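Local coordinates for protein probable amino acid aminotransferase (Mycobacterium tuberculosis, PDB 6Q1S) that is probably an aminotransferase of class IV, a two-chain assembly whose pocket holds 4'-deoxy-4'-aminopyridoxal-5'-phosphate and 2-oxoglutaric acid, at residues 30-35 against 93-98. Numbering follows the deposited sequence.
Sequences DGVFET and LIYSRG
A salt bridge joins Asp30, just before strand 31-39, to Arg97, just after strand 89-96; strand 106-113 continues this antiparallel sheet beyond 89-96. Arg97 NE reaches Asp30 OD1 at 2.6 Å from above the carboxylate plane; Arg97 NH2 meets Asp30 OD2 on the syn side, 31° out of that plane, at 3.0 Å. A bend at chi3 (-55°) swings the guanidinium onto the acid, and Arg97 NH2 also donates to Met60 O. Backbone bonds run from Arg97 N to Asp30 O, then both ways between Val32 and Tyr95 and between Glu34 and Leu93. Gly31 CA lies 3.9 Å from Ser96 CA in a non-hydrogen-bonded pair. Toward helix 46-59, Val32 CG2 touches the Tyr95 ring edge at CD2 (3.8 Å), and Glu34 OE2 forms a salt bridge with Arg52 NE. Ile94 CD1 meets Phe33 CB on the reverse face, where the Phe33 ring packs edge-to-face with Tyr155. The Glu34 side chain is about 5 Å from 4'-deoxy-4'-aminopyridoxal-5'-phosphate, that of Phe33 about 6 Å from 2-oxoglutaric acid. Arg97 probably keeps the buried Asp30 ionised, and that charge may offset Arg163 of the second subunit, which packs on Asp30 near Arg97.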
ATOM      1  N   ASP B  30       6.911   2.897   0.945  1.00 18.74           N
ATOM      2  CA  ASP B  30       7.930   2.008   0.391  1.00 21.07           C
ATOM      3  C   ASP B  30       8.831   1.545   1.528  1.00 20.87           C
ATOM      4  O   ASP B  30       9.856   2.157   1.830  1.00 24.22           O
ATOM      5  CB  ASP B  30       8.722   2.725  -0.696  1.00 25.30           C
ATOM      6  CG  ASP B  30       9.509   1.776  -1.570  1.00 29.30           C
ATOM      7  OD1 ASP B  30      10.255   2.256  -2.448  1.00 32.31           O
ATOM      8  OD2 ASP B  30       9.357   0.548  -1.408  1.00 32.09           O
ATOM      9  N   GLY B  31       8.447   0.443   2.159  1.00 18.85           N
ATOM     10  CA  GLY B  31       9.240  -0.113   3.240  1.00 19.25           C
ATOM     11  C   GLY B  31       8.555  -1.333   3.808  1.00 19.66           C
ATOM     12  O   GLY B  31       7.452  -1.702   3.397  1.00 19.63           O
ATOM     13  N   VAL B  32       9.231  -1.962   4.769  1.00 20.07           N
ATOM     14  CA  VAL B  32       8.707  -3.138   5.447  1.00 20.54           C
ATOM     15  C   VAL B  32       8.710  -2.872   6.945  1.00 20.87           C
ATOM     16  O   VAL B  32       9.428  -2.001   7.445  1.00 20.82           O
ATOM     17  CB  VAL B  32       9.516  -4.409   5.116  1.00 20.83           C
ATOM     18  CG1 VAL B  32       9.519  -4.658   3.616  1.00 20.87           C
ATOM     19  CG2 VAL B  32      10.936  -4.294   5.649  1.00 21.02           C
ATOM     20  N   PHE B  33       7.895  -3.637   7.669  1.00 21.26           N
ATOM     21  CA  PHE B  33       7.824  -3.470   9.111  1.00 21.65           C
ATOM     22  C   PHE B  33       7.437  -4.786   9.770  1.00 22.20           C
ATOM     23  O   PHE B  33       7.059  -5.756   9.110  1.00 22.26           O
ATOM     24  CB  PHE B  33       6.843  -2.356   9.504  1.00 21.47           C
ATOM     25  CG  PHE B  33       5.403  -2.783   9.531  1.00 21.58           C
ATOM     26  CD1 PHE B  33       4.677  -2.899   8.358  1.00 21.26           C
ATOM     27  CD2 PHE B  33       4.768  -3.040  10.734  1.00 22.04           C
ATOM     28  CE1 PHE B  33       3.346  -3.282   8.384  1.00 21.40           C
ATOM     29  CE2 PHE B  33       3.439  -3.423  10.770  1.00 22.18           C
ATOM     30  CZ  PHE B  33       2.727  -3.543   9.592  1.00 21.95           C
ATOM     31  N   GLU B  34       7.548  -4.799  11.098  1.00 22.65           N
ATOM     32  CA  GLU B  34       7.164  -5.930  11.925  1.00 23.24           C
ATOM     33  C   GLU B  34       6.517  -5.402  13.193  1.00 23.53           C
ATOM     34  O   GLU B  34       6.803  -4.286  13.632  1.00 23.39           O
ATOM     35  CB  GLU B  34       8.369  -6.814  12.278  1.00 23.66           C
ATOM     36  CG  GLU B  34       8.820  -7.730  11.154  1.00 23.57           C
ATOM     37  CD  GLU B  34       7.786  -8.783  10.816  1.00 23.74           C
ATOM     38  OE1 GLU B  34       7.094  -9.254  11.744  1.00 24.18           O
ATOM     39  OE2 GLU B  34       7.664  -9.143   9.628  1.00 23.47           O
ATOM     40  N   THR B  35       5.641  -6.212  13.783  1.00 23.96           N
ATOM     41  CA  THR B  35       4.960  -5.851  15.019  1.00 24.33           C
ATOM     42  C   THR B  35       5.196  -6.940  16.051  1.00 25.05           C
ATOM     43  O   THR B  35       4.946  -8.119  15.784  1.00 25.28           O
ATOM     44  CB  THR B  35       3.455  -5.652  14.802  1.00 24.20           C
ATOM     45  OG1 THR B  35       3.237  -4.512  13.963  1.00 23.59           O
ATOM     46  CG2 THR B  35       2.748  -5.438  16.133  1.00 24.69           C
ATOM     47  N   LEU B  93       8.963  -2.458  14.330  1.00 23.26           N
ATOM     48  CA  LEU B  93      10.209  -2.173  13.625  1.00 22.99           C
ATOM     49  C   LEU B  93       9.877  -1.559  12.272  1.00 22.31           C
ATOM     50  O   LEU B  93       9.268  -2.220  11.429  1.00 22.15           O
ATOM     51  CB  LEU B  93      11.031  -3.447  13.430  1.00 23.30           C
ATOM     52  CG  LEU B  93      10.910  -4.497  14.530  1.00 24.00           C
ATOM     53  CD1 LEU B  93      11.591  -5.789  14.112  1.00 24.26           C
ATOM     54  CD2 LEU B  93      11.520  -3.960  15.801  1.00 24.41           C
ATOM     55  N   ILE B  94      10.282  -0.312  12.059  1.00 21.96           N
ATOM     56  CA  ILE B  94      10.008   0.395  10.812  1.00 21.34           C
ATOM     57  C   ILE B  94      11.288   0.429   9.989  1.00 21.13           C
ATOM     58  O   ILE B  94      12.317   0.935  10.448  1.00 21.25           O
ATOM     59  CB  ILE B  94       9.480   1.814  11.068  1.00 21.10           C
ATOM     60  CG1 ILE B  94       8.324   1.779  12.070  1.00 21.42           C
ATOM     61  CG2 ILE B  94       9.041   2.458   9.759  1.00 20.51           C
ATOM     62  CD1 ILE B  94       7.098   1.052  11.565  1.00 21.37           C
ATOM     63  N   TYR B  95      11.225  -0.109   8.772  1.00 20.86           N
ATOM     64  CA  TYR B  95      12.384  -0.225   7.888  1.00 20.69           C
ATOM     65  C   TYR B  95      11.957   0.266   6.507  1.00 20.14           C
ATOM     66  O   TYR B  95      11.296  -0.460   5.759  1.00 20.06           O
ATOM     67  CB  TYR B  95      12.898  -1.661   7.847  1.00 21.08           C
ATOM     68  CG  TYR B  95      14.211  -1.844   7.117  1.00 21.04           C
ATOM     69  CD1 TYR B  95      15.230  -0.910   7.233  1.00 20.95           C
ATOM     70  CD2 TYR B  95      14.439  -2.970   6.337  1.00 21.14           C
ATOM     71  CE1 TYR B  95      16.434  -1.081   6.570  1.00 20.95           C
ATOM     72  CE2 TYR B  95      15.638  -3.153   5.676  1.00 21.15           C
ATOM     73  CZ  TYR B  95      16.632  -2.207   5.794  1.00 21.06           C
ATOM     74  OH  TYR B  95      17.829  -2.387   5.135  1.00 22.07           O
ATOM     75  N   SER B  96      12.343   1.492   6.172  1.00 21.61           N
ATOM     76  CA  SER B  96      11.943   2.134   4.932  1.00 22.95           C
ATOM     77  C   SER B  96      13.137   2.306   4.005  1.00 23.29           C
ATOM     78  O   SER B  96      14.294   2.228   4.426  1.00 25.06           O
ATOM     79  CB  SER B  96      11.311   3.501   5.208  1.00 21.43           C
ATOM     80  OG  SER B  96      11.617   4.422   4.176  1.00 20.64           O
ATOM     81  N   ARG B  97      12.836   2.556   2.729  1.00 21.60           N
ATOM     82  CA  ARG B  97      13.882   2.742   1.731  1.00 21.62           C
ATOM     83  C   ARG B  97      14.671   4.028   1.940  1.00 22.53           C
ATOM     84  O   ARG B  97      15.739   4.183   1.336  1.00 25.98           O
ATOM     85  CB  ARG B  97      13.277   2.712   0.325  1.00 18.92           C
ATOM     86  CG  ARG B  97      14.271   2.340  -0.769  1.00 19.24           C
ATOM     87  CD  ARG B  97      13.571   2.044  -2.088  1.00 18.36           C
ATOM     88  NE  ARG B  97      12.541   1.018  -1.945  1.00 18.27           N
ATOM     89  CZ  ARG B  97      12.768  -0.289  -2.045  1.00 19.24           C
ATOM     90  NH1 ARG B  97      13.991  -0.738  -2.294  1.00 19.10           N
ATOM     91  NH2 ARG B  97      11.770  -1.147  -1.900  1.00 21.15           N
ATOM     92  N   GLY B  98      14.186   4.943   2.767  1.00 19.50           N
ATOM     93  CA  GLY B  98      14.895   6.179   3.021  1.00 18.33           C
ATOM     94  C   GLY B  98      14.321   7.348   2.252  1.00 18.65           C
ATOM     95  O   GLY B  98      13.223   7.302   1.689  1.00 20.49           O
TER